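Sel1 repeat family protein (Pseudomonas aeruginosa, PDB 6LCH) probably acts as an immunity protein against the type VI secretion effector PldB, using a helical scaffold of Sel1 repeats. Local coordinates at residues A26-A31 against W59-N64; P167-L172 against V194-K199; A174-V179 against L187-V192; A201-S206 against S233-L238; L205-V208 against E212-P215. All blocks are in the same frame, centred on the assembly; numbering follows the deposited sequence.

Contact 1. Residues A26-A31 against W59-N64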
# COMPACT_ATOMS: atom_id res chain seq x y z
N ALA A 26 14.29 16.69 4.70
CA ALA A 26 14.06 17.19 6.05
C ALA A 26 12.78 18.00 6.12
O ALA A 26 12.01 17.86 7.08
CB ALA A 26 15.26 18.03 6.49
N TRP A 27 12.52 18.85 5.13
CA TRP A 27 11.24 19.54 5.06
C TRP A 27 10.09 18.56 4.99
O TRP A 27 9.07 18.73 5.67
CB TRP A 27 11.19 20.46 3.84
CG TRP A 27 12.09 21.62 3.88
CD1 TRP A 27 12.53 22.29 4.98
CD2 TRP A 27 12.68 22.26 2.75
NE1 TRP A 27 13.36 23.32 4.60
CE2 TRP A 27 13.47 23.32 3.24
CE3 TRP A 27 12.63 22.04 1.37
CZ2 TRP A 27 14.19 24.15 2.40
CZ3 TRP A 27 13.34 22.87 0.54
CH2 TRP A 27 14.12 23.91 1.06
N TYR A 28 10.24 17.52 4.17
CA TYR A 28 9.17 16.56 3.95
C TYR A 28 8.85 15.79 5.22
O TYR A 28 7.68 15.62 5.57
CB TYR A 28 9.58 15.60 2.83
CG TYR A 28 8.84 14.29 2.84
CD1 TYR A 28 9.42 13.14 3.35
CD2 TYR A 28 7.55 14.21 2.33
CE1 TYR A 28 8.74 11.95 3.36
CE2 TYR A 28 6.86 13.01 2.34
CZ TYR A 28 7.47 11.89 2.85
OH TYR A 28 6.78 10.70 2.85
N ARG A 29 9.88 15.31 5.92
CA ARG A 29 9.66 14.52 7.13
C ARG A 29 9.09 15.36 8.27
O ARG A 29 8.34 14.84 9.10
CB ARG A 29 10.96 13.84 7.55
CG ARG A 29 11.29 12.60 6.75
CD ARG A 29 12.56 11.92 7.26
NE ARG A 29 13.77 12.57 6.77
CZ ARG A 29 14.59 13.29 7.53
NH1 ARG A 29 14.34 13.44 8.83
NH2 ARG A 29 15.67 13.85 7.00
N GLU A 30 9.43 16.65 8.34
CA GLU A 30 8.79 17.52 9.32
C GLU A 30 7.32 17.73 8.99
O GLU A 30 6.46 17.68 9.88
CB GLU A 30 9.51 18.87 9.42
CG GLU A 30 8.72 19.90 10.24
CD GLU A 30 9.48 21.19 10.49
OE1 GLU A 30 10.69 21.25 10.20
OE2 GLU A 30 8.85 22.16 10.98
N ALA A 31 7.02 17.96 7.71
CA ALA A 31 5.63 18.13 7.30
C ALA A 31 4.83 16.86 7.55
O ALA A 31 3.70 16.91 8.05
CB ALA A 31 5.55 18.53 5.83
N TRP A 59 10.04 13.54 -4.32
CA TRP A 59 8.88 12.93 -4.96
C TRP A 59 7.83 12.45 -3.96
O TRP A 59 6.64 12.46 -4.28
CB TRP A 59 9.32 11.80 -5.91
CG TRP A 59 9.85 10.56 -5.26
CD1 TRP A 59 11.16 10.28 -4.98
CD2 TRP A 59 9.09 9.43 -4.83
NE1 TRP A 59 11.25 9.04 -4.40
CE2 TRP A 59 10.00 8.49 -4.30
CE3 TRP A 59 7.73 9.11 -4.85
CZ2 TRP A 59 9.58 7.26 -3.78
CZ3 TRP A 59 7.32 7.89 -4.34
CH2 TRP A 59 8.25 6.98 -3.81
N LYS A 60 8.23 12.05 -2.76
CA LYS A 60 7.23 11.71 -1.75
C LYS A 60 6.49 12.96 -1.28
O LYS A 60 5.29 12.91 -1.00
CB LYS A 60 7.87 10.97 -0.59
CG LYS A 60 8.21 9.54 -0.91
CD LYS A 60 9.39 9.05 -0.11
CE LYS A 60 9.57 7.55 -0.26
NZ LYS A 60 8.53 6.79 0.50
N ALA A 61 7.20 14.09 -1.19
CA ALA A 61 6.54 15.35 -0.85
C ALA A 61 5.51 15.73 -1.91
O ALA A 61 4.43 16.23 -1.58
CB ALA A 61 7.58 16.45 -0.69
N MET A 62 5.83 15.51 -3.19
CA MET A 62 4.87 15.76 -4.26
C MET A 62 3.65 14.86 -4.11
O MET A 62 2.51 15.31 -4.27
CB MET A 62 5.52 15.52 -5.62
CG MET A 62 6.58 16.52 -5.98
SD MET A 62 7.13 16.30 -7.68
CE MET A 62 8.08 14.80 -7.59
N HIS A 63 3.88 13.58 -3.83
CA HIS A 63 2.78 12.64 -3.64
C HIS A 63 1.92 13.05 -2.45
O HIS A 63 0.69 13.15 -2.56
CB HIS A 63 3.34 11.23 -3.46
CG HIS A 63 2.33 10.22 -3.04
ND1 HIS A 63 1.52 9.55 -3.94
CD2 HIS A 63 1.98 9.76 -1.81
CE1 HIS A 63 0.72 8.73 -3.29
NE2 HIS A 63 0.98 8.83 -2.00
N ASN A 64 2.55 13.30 -1.29
CA ASN A 64 1.78 13.64 -0.10
C ASN A 64 1.02 14.94 -0.28
O ASN A 64 -0.14 15.05 0.13
CB ASN A 64 2.71 13.75 1.11
CG ASN A 64 3.06 12.41 1.70
OD1 ASN A 64 2.97 11.38 1.02
ND2 ASN A 64 3.47 12.40 2.96

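Contact 2. Residues P167-L172 against V194-K199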
# COMPACT_ATOMS: atom_id res chain seq x y z
N PRO A 167 -0.21 -3.77 1.50
CA PRO A 167 -1.52 -4.08 0.90
C PRO A 167 -1.48 -5.16 -0.16
O PRO A 167 -2.52 -5.77 -0.44
CB PRO A 167 -1.97 -2.73 0.31
CG PRO A 167 -1.20 -1.72 1.07
CD PRO A 167 0.13 -2.34 1.33
N ALA A 168 -0.32 -5.43 -0.76
CA ALA A 168 -0.22 -6.54 -1.70
C ALA A 168 -0.22 -7.87 -0.97
O ALA A 168 -0.87 -8.83 -1.41
CB ALA A 168 1.04 -6.40 -2.55
N SER A 169 0.50 -7.95 0.15
CA SER A 169 0.45 -9.15 0.98
C SER A 169 -0.94 -9.35 1.58
O SER A 169 -1.34 -10.49 1.83
CB SER A 169 1.50 -9.07 2.09
OG SER A 169 2.81 -9.21 1.57
N TYR A 170 -1.68 -8.26 1.82
CA TYR A 170 -3.07 -8.38 2.25
C TYR A 170 -3.92 -9.03 1.16
O TYR A 170 -4.74 -9.91 1.44
CB TYR A 170 -3.63 -7.00 2.62
CG TYR A 170 -5.08 -7.03 3.07
CD1 TYR A 170 -5.40 -7.17 4.41
CD2 TYR A 170 -6.12 -6.92 2.16
CE1 TYR A 170 -6.72 -7.19 4.83
CE2 TYR A 170 -7.44 -6.95 2.57
CZ TYR A 170 -7.73 -7.08 3.90
OH TYR A 170 -9.05 -7.11 4.31
N GLU A 171 -3.74 -8.59 -0.09
CA GLU A 171 -4.46 -9.19 -1.20
C GLU A 171 -4.08 -10.65 -1.39
O GLU A 171 -4.88 -11.45 -1.89
CB GLU A 171 -4.21 -8.41 -2.49
CG GLU A 171 -4.73 -6.99 -2.47
CD GLU A 171 -6.23 -6.91 -2.27
OE1 GLU A 171 -6.97 -7.62 -2.99
OE2 GLU A 171 -6.68 -6.15 -1.39
N LEU A 172 -2.86 -11.02 -1.01
CA LEU A 172 -2.47 -12.43 -1.00
C LEU A 172 -3.31 -13.22 -0.02
O LEU A 172 -3.92 -14.23 -0.38
CB LEU A 172 -0.99 -12.56 -0.64
CG LEU A 172 0.01 -12.33 -1.77
CD1 LEU A 172 -0.43 -11.18 -2.63
CD2 LEU A 172 1.36 -12.08 -1.15
N VAL A 194 1.02 -7.52 8.05
CA VAL A 194 1.16 -6.76 9.29
C VAL A 194 2.61 -6.33 9.49
O VAL A 194 2.89 -5.15 9.76
CB VAL A 194 0.65 -7.58 10.49
CG1 VAL A 194 0.84 -6.80 11.78
CG2 VAL A 194 -0.80 -7.96 10.29
N SER A 195 3.54 -7.27 9.36
CA SER A 195 4.96 -6.96 9.54
C SER A 195 5.47 -5.92 8.56
O SER A 195 6.56 -5.37 8.77
CB SER A 195 5.80 -8.23 9.43
OG SER A 195 5.74 -8.78 8.12
N GLN A 196 4.72 -5.62 7.50
CA GLN A 196 5.08 -4.60 6.52
C GLN A 196 4.32 -3.30 6.72
O GLN A 196 4.36 -2.43 5.85
CB GLN A 196 4.85 -5.12 5.10
CG GLN A 196 5.68 -6.32 4.72
CD GLN A 196 5.10 -7.04 3.52
OE1 GLN A 196 3.93 -6.86 3.19
NE2 GLN A 196 5.92 -7.86 2.87
N GLY A 197 3.64 -3.13 7.85
CA GLY A 197 2.84 -1.95 8.08
C GLY A 197 1.39 -2.09 7.68
O GLY A 197 0.70 -1.07 7.54
N GLY A 198 0.90 -3.31 7.48
CA GLY A 198 -0.48 -3.51 7.08
C GLY A 198 -1.47 -3.19 8.18
O GLY A 198 -1.58 -3.92 9.16
N LYS A 199 -2.19 -2.07 8.00
CA LYS A 199 -3.24 -1.67 8.93
C LYS A 199 -4.43 -2.61 8.86
O LYS A 199 -4.87 -3.14 9.89
CB LYS A 199 -3.66 -0.23 8.61
CG LYS A 199 -4.94 0.22 9.27
CD LYS A 199 -4.73 1.45 10.12
CE LYS A 199 -4.52 2.72 9.31
NZ LYS A 199 -5.77 3.25 8.74

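Contact 3. Residues A174-V179 against L187-V192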
# COMPACT_ATOMS: atom_id res chain seq x y z
N ALA A 174 -6.17 -12.40 1.28
CA ALA A 174 -7.53 -12.42 0.75
C ALA A 174 -7.68 -13.47 -0.34
O ALA A 174 -8.65 -14.23 -0.34
CB ALA A 174 -7.90 -11.03 0.21
N TYR A 175 -6.71 -13.54 -1.26
CA TYR A 175 -6.80 -14.51 -2.34
C TYR A 175 -6.86 -15.94 -1.80
O TYR A 175 -7.75 -16.71 -2.17
CB TYR A 175 -5.61 -14.36 -3.28
CG TYR A 175 -5.52 -15.48 -4.29
CD1 TYR A 175 -6.33 -15.48 -5.42
CD2 TYR A 175 -4.65 -16.55 -4.11
CE1 TYR A 175 -6.27 -16.50 -6.34
CE2 TYR A 175 -4.58 -17.58 -5.03
CZ TYR A 175 -5.39 -17.55 -6.14
OH TYR A 175 -5.33 -18.57 -7.06
N TYR A 176 -5.92 -16.29 -0.92
CA TYR A 176 -5.86 -17.66 -0.42
C TYR A 176 -7.08 -18.00 0.42
O TYR A 176 -7.61 -19.12 0.34
CB TYR A 176 -4.59 -17.87 0.39
CG TYR A 176 -3.43 -18.22 -0.50
CD1 TYR A 176 -3.37 -19.45 -1.13
CD2 TYR A 176 -2.41 -17.30 -0.74
CE1 TYR A 176 -2.32 -19.77 -1.95
CE2 TYR A 176 -1.36 -17.62 -1.57
CZ TYR A 176 -1.32 -18.86 -2.17
OH TYR A 176 -0.28 -19.20 -3.00
N LYS A 177 -7.56 -17.04 1.22
CA LYS A 177 -8.75 -17.27 2.03
C LYS A 177 -9.97 -17.49 1.15
O LYS A 177 -10.76 -18.41 1.39
CB LYS A 177 -8.97 -16.09 2.96
CG LYS A 177 -10.26 -16.19 3.78
CD LYS A 177 -10.46 -14.96 4.64
CE LYS A 177 -10.85 -13.76 3.81
NZ LYS A 177 -11.29 -12.63 4.66
N ILE A 178 -10.13 -16.67 0.12
CA ILE A 178 -11.39 -16.57 -0.62
C ILE A 178 -11.39 -17.43 -1.88
O ILE A 178 -12.36 -18.13 -2.16
CB ILE A 178 -11.67 -15.08 -0.93
CG1 ILE A 178 -11.94 -14.33 0.37
CG2 ILE A 178 -12.84 -14.94 -1.85
CD1 ILE A 178 -11.48 -12.90 0.36
N VAL A 179 -10.31 -17.39 -2.66
CA VAL A 179 -10.31 -18.13 -3.93
C VAL A 179 -9.92 -19.59 -3.71
O VAL A 179 -10.50 -20.49 -4.31
CB VAL A 179 -9.38 -17.43 -4.94
CG1 VAL A 179 -9.36 -18.20 -6.27
CG2 VAL A 179 -9.83 -16.00 -5.18
N LEU A 187 -3.56 -16.97 6.47
CA LEU A 187 -3.11 -16.36 7.72
C LEU A 187 -1.63 -16.02 7.67
O LEU A 187 -1.20 -15.02 8.27
CB LEU A 187 -3.40 -17.30 8.89
CG LEU A 187 -3.59 -16.69 10.28
CD1 LEU A 187 -4.78 -15.74 10.30
CD2 LEU A 187 -3.75 -17.79 11.31
N VAL A 188 -0.83 -16.82 6.96
CA VAL A 188 0.60 -16.52 6.82
C VAL A 188 0.78 -15.18 6.12
O VAL A 188 1.59 -14.34 6.53
CB VAL A 188 1.32 -17.65 6.07
CG1 VAL A 188 2.70 -17.19 5.60
CG2 VAL A 188 1.42 -18.89 6.94
N TYR A 189 0.00 -14.94 5.06
CA TYR A 189 0.17 -13.74 4.25
C TYR A 189 -0.44 -12.51 4.90
O TYR A 189 0.08 -11.40 4.75
CB TYR A 189 -0.42 -13.97 2.87
CG TYR A 189 0.57 -14.60 1.92
CD1 TYR A 189 0.30 -15.79 1.27
CD2 TYR A 189 1.81 -14.00 1.70
CE1 TYR A 189 1.22 -16.36 0.40
CE2 TYR A 189 2.73 -14.56 0.84
CZ TYR A 189 2.43 -15.73 0.20
OH TYR A 189 3.36 -16.27 -0.65
N TYR A 190 -1.56 -12.67 5.61
CA TYR A 190 -2.08 -11.56 6.40
C TYR A 190 -1.05 -11.12 7.44
O TYR A 190 -0.89 -9.91 7.69
CB TYR A 190 -3.38 -11.95 7.09
CG TYR A 190 -4.62 -11.95 6.21
CD1 TYR A 190 -5.07 -10.79 5.59
CD2 TYR A 190 -5.35 -13.12 6.03
CE1 TYR A 190 -6.21 -10.80 4.79
CE2 TYR A 190 -6.48 -13.14 5.24
CZ TYR A 190 -6.91 -11.99 4.63
OH TYR A 190 -8.04 -12.03 3.84
N GLN A 191 -0.35 -12.07 8.05
CA GLN A 191 0.65 -11.73 9.05
C GLN A 191 1.82 -10.99 8.43
O GLN A 191 2.29 -9.98 8.96
CB GLN A 191 1.12 -12.99 9.79
CG GLN A 191 1.84 -12.67 11.10
CD GLN A 191 2.62 -13.85 11.65
OE1 GLN A 191 3.01 -14.75 10.91
NE2 GLN A 191 2.85 -13.84 12.96
N VAL A 192 2.32 -11.49 7.29
CA VAL A 192 3.39 -10.80 6.57
C VAL A 192 2.97 -9.37 6.25
O VAL A 192 3.77 -8.43 6.36
CB VAL A 192 3.76 -11.57 5.29
CG1 VAL A 192 4.57 -10.69 4.35
CG2 VAL A 192 4.53 -12.83 5.64
O HOH W 1 -9.92 -10.80 2.73

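Contact 4. Residues A201-S206 against S233-L238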
# COMPACT_ATOMS: atom_id res chain seq x y z
N ALA A 201 -4.67 -5.60 7.75
CA ALA A 201 -4.37 -6.97 8.15
C ALA A 201 -4.25 -7.10 9.66
O ALA A 201 -4.62 -8.14 10.22
CB ALA A 201 -3.08 -7.45 7.48
N ALA A 202 -3.74 -6.06 10.33
CA ALA A 202 -3.68 -6.09 11.79
C ALA A 202 -5.07 -6.11 12.40
O ALA A 202 -5.35 -6.87 13.34
CB ALA A 202 -2.88 -4.90 12.31
N PHE A 203 -5.97 -5.28 11.87
CA PHE A 203 -7.35 -5.33 12.33
C PHE A 203 -7.99 -6.67 12.00
O PHE A 203 -8.75 -7.22 12.81
CB PHE A 203 -8.17 -4.20 11.71
CG PHE A 203 -9.57 -4.11 12.24
CD1 PHE A 203 -9.82 -3.48 13.45
CD2 PHE A 203 -10.62 -4.68 11.55
CE1 PHE A 203 -11.10 -3.40 13.94
CE2 PHE A 203 -11.91 -4.60 12.05
CZ PHE A 203 -12.15 -3.96 13.25
N PHE A 204 -7.70 -7.22 10.82
CA PHE A 204 -8.32 -8.49 10.45
C PHE A 204 -7.84 -9.62 11.35
O PHE A 204 -8.63 -10.49 11.75
CB PHE A 204 -8.05 -8.84 8.99
CG PHE A 204 -8.64 -10.16 8.58
CD1 PHE A 204 -10.02 -10.32 8.50
CD2 PHE A 204 -7.83 -11.24 8.30
CE1 PHE A 204 -10.57 -11.54 8.13
CE2 PHE A 204 -8.37 -12.46 7.93
CZ PHE A 204 -9.74 -12.61 7.84
N LEU A 205 -6.55 -9.63 11.69
CA LEU A 205 -6.05 -10.66 12.59
C LEU A 205 -6.57 -10.46 14.00
O LEU A 205 -6.72 -11.44 14.75
CB LEU A 205 -4.52 -10.69 12.56
CG LEU A 205 -3.91 -11.58 11.48
CD1 LEU A 205 -4.74 -11.55 10.21
CD2 LEU A 205 -2.46 -11.17 11.19
N SER A 206 -6.86 -9.22 14.38
CA SER A 206 -7.49 -8.96 15.68
C SER A 206 -8.84 -9.64 15.78
O SER A 206 -9.16 -10.27 16.80
CB SER A 206 -7.63 -7.45 15.89
OG SER A 206 -8.71 -7.18 16.76
N SER A 233 -3.30 -3.94 19.07
CA SER A 233 -2.35 -2.92 19.51
C SER A 233 -1.44 -2.50 18.36
O SER A 233 -1.09 -1.31 18.25
CB SER A 233 -1.52 -3.44 20.68
OG SER A 233 -0.59 -2.46 21.11
N ILE A 234 -1.02 -3.45 17.52
CA ILE A 234 -0.26 -3.09 16.33
C ILE A 234 -1.11 -2.23 15.41
O ILE A 234 -0.64 -1.24 14.84
CB ILE A 234 0.23 -4.37 15.61
CG1 ILE A 234 1.46 -4.95 16.32
CG2 ILE A 234 0.53 -4.09 14.14
CD1 ILE A 234 1.78 -6.36 15.89
N TYR A 235 -2.39 -2.59 15.26
CA TYR A 235 -3.30 -1.77 14.48
C TYR A 235 -3.41 -0.36 15.07
O TYR A 235 -3.48 0.62 14.32
CB TYR A 235 -4.67 -2.43 14.39
CG TYR A 235 -5.80 -1.46 14.13
CD1 TYR A 235 -6.55 -0.95 15.19
CD2 TYR A 235 -6.12 -1.05 12.85
CE1 TYR A 235 -7.57 -0.06 14.97
CE2 TYR A 235 -7.15 -0.16 12.62
CZ TYR A 235 -7.87 0.33 13.69
OH TYR A 235 -8.90 1.22 13.49
N LYS A 236 -3.43 -0.24 16.39
CA LYS A 236 -3.47 1.10 16.97
C LYS A 236 -2.16 1.84 16.73
O LYS A 236 -2.16 3.03 16.44
CB LYS A 236 -3.81 1.03 18.46
CG LYS A 236 -5.24 0.60 18.72
CD LYS A 236 -6.20 1.42 17.89
CE LYS A 236 -6.78 2.55 18.72
NZ LYS A 236 -7.61 3.47 17.90
N LYS A 237 -1.03 1.12 16.81
CA LYS A 237 0.26 1.76 16.60
C LYS A 237 0.41 2.28 15.17
O LYS A 237 0.90 3.40 14.96
CB LYS A 237 1.37 0.76 16.95
CG LYS A 237 2.78 1.30 16.97
CD LYS A 237 3.07 2.24 18.14
CE LYS A 237 4.08 3.35 17.72
NZ LYS A 237 3.47 4.36 16.78
N LEU A 238 -0.03 1.50 14.18
CA LEU A 238 0.07 1.94 12.80
C LEU A 238 -0.95 3.02 12.48
O LEU A 238 -0.73 3.84 11.58
CB LEU A 238 -0.13 0.77 11.84
CG LEU A 238 1.00 -0.25 11.67
CD1 LEU A 238 0.44 -1.52 11.08
CD2 LEU A 238 2.08 0.32 10.78

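Contact 5. Residues L205-V208 against E212-P215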
# COMPACT_ATOMS: atom_id res chain seq x y z
N LEU A 205 -6.55 -9.63 11.69
CA LEU A 205 -6.05 -10.66 12.59
C LEU A 205 -6.57 -10.46 14.00
O LEU A 205 -6.72 -11.44 14.75
CB LEU A 205 -4.52 -10.69 12.56
CG LEU A 205 -3.91 -11.58 11.48
CD1 LEU A 205 -4.74 -11.55 10.21
CD2 LEU A 205 -2.46 -11.17 11.19
N SER A 206 -6.86 -9.22 14.38
CA SER A 206 -7.49 -8.96 15.68
C SER A 206 -8.84 -9.64 15.78
O SER A 206 -9.16 -10.27 16.80
CB SER A 206 -7.63 -7.45 15.89
OG SER A 206 -8.71 -7.18 16.76
N ARG A 207 -9.66 -9.53 14.73
CA ARG A 207 -10.97 -10.18 14.73
C ARG A 207 -10.86 -11.68 14.53
O ARG A 207 -11.69 -12.43 15.06
CB ARG A 207 -11.86 -9.56 13.66
CG ARG A 207 -11.84 -8.04 13.65
CD ARG A 207 -13.23 -7.47 13.47
NE ARG A 207 -14.21 -8.12 14.34
CZ ARG A 207 -15.37 -8.62 13.91
NH1 ARG A 207 -15.70 -8.55 12.63
NH2 ARG A 207 -16.20 -9.20 14.77
N VAL A 208 -9.86 -12.13 13.78
CA VAL A 208 -9.62 -13.57 13.61
C VAL A 208 -9.49 -14.24 14.98
O VAL A 208 -10.13 -15.26 15.25
CB VAL A 208 -8.36 -13.81 12.75
CG1 VAL A 208 -7.80 -15.19 13.00
CG2 VAL A 208 -8.67 -13.59 11.28
N GLU A 212 -15.57 -12.67 19.99
CA GLU A 212 -16.84 -12.13 19.52
C GLU A 212 -17.02 -12.25 18.01
O GLU A 212 -18.10 -11.90 17.50
CB GLU A 212 -16.96 -10.66 19.94
CG GLU A 212 -16.15 -9.69 19.07
CD GLU A 212 -14.65 -9.97 19.11
OE1 GLU A 212 -14.13 -10.30 20.19
OE2 GLU A 212 -14.00 -9.85 18.04
N THR A 213 -16.02 -12.72 17.28
CA THR A 213 -16.13 -12.81 15.83
C THR A 213 -16.86 -14.08 15.43
O THR A 213 -16.52 -15.16 15.93
CB THR A 213 -14.74 -12.80 15.19
OG1 THR A 213 -14.03 -11.63 15.61
CG2 THR A 213 -14.84 -12.80 13.67
N PRO A 214 -17.85 -14.01 14.55
CA PRO A 214 -18.50 -15.22 14.05
C PRO A 214 -17.46 -16.15 13.46
O PRO A 214 -16.57 -15.71 12.72
CB PRO A 214 -19.46 -14.69 12.97
CG PRO A 214 -19.71 -13.27 13.34
CD PRO A 214 -18.43 -12.78 13.97
N PRO A 215 -17.52 -17.45 13.79
CA PRO A 215 -16.45 -18.37 13.37
C PRO A 215 -16.16 -18.32 11.88
O PRO A 215 -15.00 -18.46 11.48
CB PRO A 215 -16.98 -19.74 13.81
CG PRO A 215 -17.90 -19.43 14.95
CD PRO A 215 -18.55 -18.12 14.60
O HOH W 2 -11.15 -8.57 18.13

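Contact 1. Residues A26-A31 against W59-N64
Tyr-28 carries this contact almost alone. It projects from helix 22-34 and lays its ring against the first two turns of helix 59-70. With chi1 at 159° the ring carbon CG is turned opposite the backbone N, which sends the ring across to helix 59-70. The ring meets three residues of 59-64 along one side, CD2-CE2-CZ. At the inner end, Tyr-28 CD2 lies 3.5 Å from the backbone CA of Ala-61 and 3.8 Å from its CB. Further out, the Tyr-28 CZ atom rests 3.6 Å from Lys-60 CB, and the hydroxyl OH is equally close to that methylene. Lys-60 therefore touches with the root of its chain, while its amino end leads away. Asn-64 comes from one turn further along. Its side chain crosses Tyr-28 at nearly a right angle, with ring and amide planes 53° apart. Asn-64 ND2 is 3.5 Å from Tyr-28 CE2, and its CG lies at the edge of the ring, in plane. The Tyr-28 ring also stacks with His-58, just before the second segment. The two helix segments run in roughly the same direction, at 36°, with axes 9.6 Å apart. Helix 43-55 lies between them in the chain, as in the stacked helices of Sel1 and TPR-like repeats. The chemistry is that of van der Waals packing. Every cross-contact involves the Tyr-28 side chain, and the nearby amide nitrogen of Asn-64 is held by a hydrogen bond to the hydroxyl of Tyr-50 on helix 43-55.

Contact 2. Residues P167-L172 against V194-K199
Ser-169 and Gln-196 meet where a Schellman motif ends helix 183-195. The first shell is a single hydrogen bond. The hydroxyl OG of Ser-169 donates to OE1 of Gln-196 over 3.1 Å. The donor makes an angle of 112° at the amide oxygen and is tilted 22° from the carbonyl plane. This is well bent from the C=O line. The amide nitrogen NE2 of Gln-196 is further from Ser-169 OG, at 3.6 Å, so the oxygen is the end that does the work. Gln-196 reaches across with CG beside its backbone N, anti to the carbonyl carbon (chi1 -62°), and is extended beyond that point. The next shell is the turn that carries this residue. Gly-197 has a positive phi and is the C-prime residue of the motif. Its N bonds to Val-194 O at 2.9 Å, and Gly-198 N bonds to Ser-193 O. Gly-198 is then the N-cap of helix 199-208, so the connection between the two helices is very short. On the other side, Ser-169 sits on helix 166-178 and also packs on Ala-161 of helix 150-162 and on Val-192. The contact thus ties a helix of the Sel1 repeat array to the turn that follows the next helix. Behind the hydroxyl, the methylene CB of Ser-169 lies 3.5 Å from the same OE1 of Gln-196.

Contact 3. Residues A174-V179 against L187-V192
The hydroxyl of Tyr-190 reaches over to helix 166-178, where Ala-174, Lys-177 and a water gather round it. The water lies in the plane of the ring at its edge. It is modelled 2.5 Å from Tyr-190 OH, so the length of this bond is doubtful. From Lys-177 NZ it accepts a hydrogen bond, at 3.0 Å. The lysine chain is bent at chi3 and crosses Tyr-190 at about a right angle. Lys-177 CE is 3.3 Å from Tyr-190 OH, at the edge of the ring and near its plane. Ala-174 packs against the hydroxyl through its CA, 3.2 Å from Tyr-190 OH. A second pair, Tyr-176 and Tyr-189, meets away from this site. Their rings are nearly parallel, with planes at 11°, but touch rim to rim, and neither lies over the other's face. The closest atoms are Tyr-176 CE2 and Tyr-189 CE1 at 3.5 Å. The segments form an antiparallel helical hairpin within a Sel1 repeat, at 159°. Tyr-190 also packs on Tyr-170 and Phe-204, so its ring is held by aromatic neighbours. The hairpin thus has a tyrosine pair that meets through ring carbons and a separate polar patch, where a water bonded to the lysine appears to bridge to a buried phenol.

Contact 4. Residues A201-S206 against S233-L238
The ring of Phe-203 points its edge at the face of Tyr-235. Phe-203 CD1 stands 4.2 Å above the Tyr-235 plane, over its centre. The planes are 58° apart and the centroids 5.4 Å, so this is an edge-to-face pair tilted well short of perpendicular. The Tyr-235 ring also meets the ring of Tyr-232, one turn earlier on its own helix. Tyr-232 touches Phe-203 as well, so the three aromatic side chains form one cluster. Both partners of the pair use the same first torsion. In Tyr-235 the ring carbon CG lies beside the carbonyl carbon, opposite the backbone N (chi1 155°), and Phe-203 does likewise. Nearer the backbones, aliphatic carbons meet. The methylene CB of Phe-203 lies 3.9 Å from Tyr-235 CD2. The fold at this point is an antiparallel pair, helix 199-208 against helix 225-240, with short-segment axes 8.3 Å apart. The close spacing is consistent with an alanine at the nearest approach. Ala-202 has the CA nearest to that of Tyr-235, at 5.1 Å. Its methyl CB points to the other helix and touches Tyr-235 CB at 3.7 Å. Ile-234 adds its branch methyl, and Ala-202 CB is 4.0 Å from Ile-234 CG2. Beyond the pair, Ile-234 also packs on Val-194 of helix 183-195 and on Phe-246 in a loop. Ala-201 and Phe-204 face the other way, toward Tyr-170, Tyr-190 and Lys-177.

Contact 5. Residues L205-V208 against E212-P215
Two torsions bring Thr-213 and Arg-207 together. In Thr-213 the hydroxyl OG1 lies beside the backbone N and opposite the carbonyl carbon (chi1 -56°), which aims it back at the helix. Arg-207 is bent at chi2 and chi3, so its guanidinium folds over toward the loop. The hydroxyl donates to the backbone carbonyl of Arg-207, with Thr-213 OG1 to Arg-207 O at 2.5 Å. That is short for such a bond, so the exact length deserves caution. The donor makes an angle of 121° at the carbonyl oxygen. The guanidinium turns one face to Thr-213. Thr-213 CG2 sits 4.0 Å above that face, offset toward the rim, and OG1 lies over the same face. Glu-212 approaches at the edge instead, and its carboxylate plane is turned 36° from the guanidinium. Its OE2 is 4.0 Å from Arg-207 NH2, a long salt bridge. The same oxygen accepts a hydrogen bond from a water at 3.1 Å, and that water also bonds Ser-206 OG. The contact fixes the loop that leaves helix 199-208 against the helix's last turn. Thr-213 also packs on Ala-218 further along the loop. The contact probably rests mainly on the hydroxyl-to-carbonyl bond of buried Thr-213, although its modelled length is doubtful. The long charged pair, nearer the surface, is likely to add only a looser, partly water-mediated attraction.

How the contacts relate
Contacts 2 to 5 belong to one continuous region, while contact 1 stands apart, its centre about 23 Å from that of contact 2. Contacts 2 and 3 both involve helices 166-178 and 183-195, contact 2 at the turn that ends the second of them. Contacts 4 and 5 share Leu-205 and Ser-206 of helix 199-208. Every contact is only partly buried. Contact 2 is the most central, and contact 5 is nearest the surface, with two of its four touching residues exposed. Contacts 1 and 4 are mainly apolar and aromatic. Contact 2 is one serine-to-glutamine hydrogen bond. Contact 3 adds a lysine and a water to aromatic packing, and contact 5 is chiefly polar.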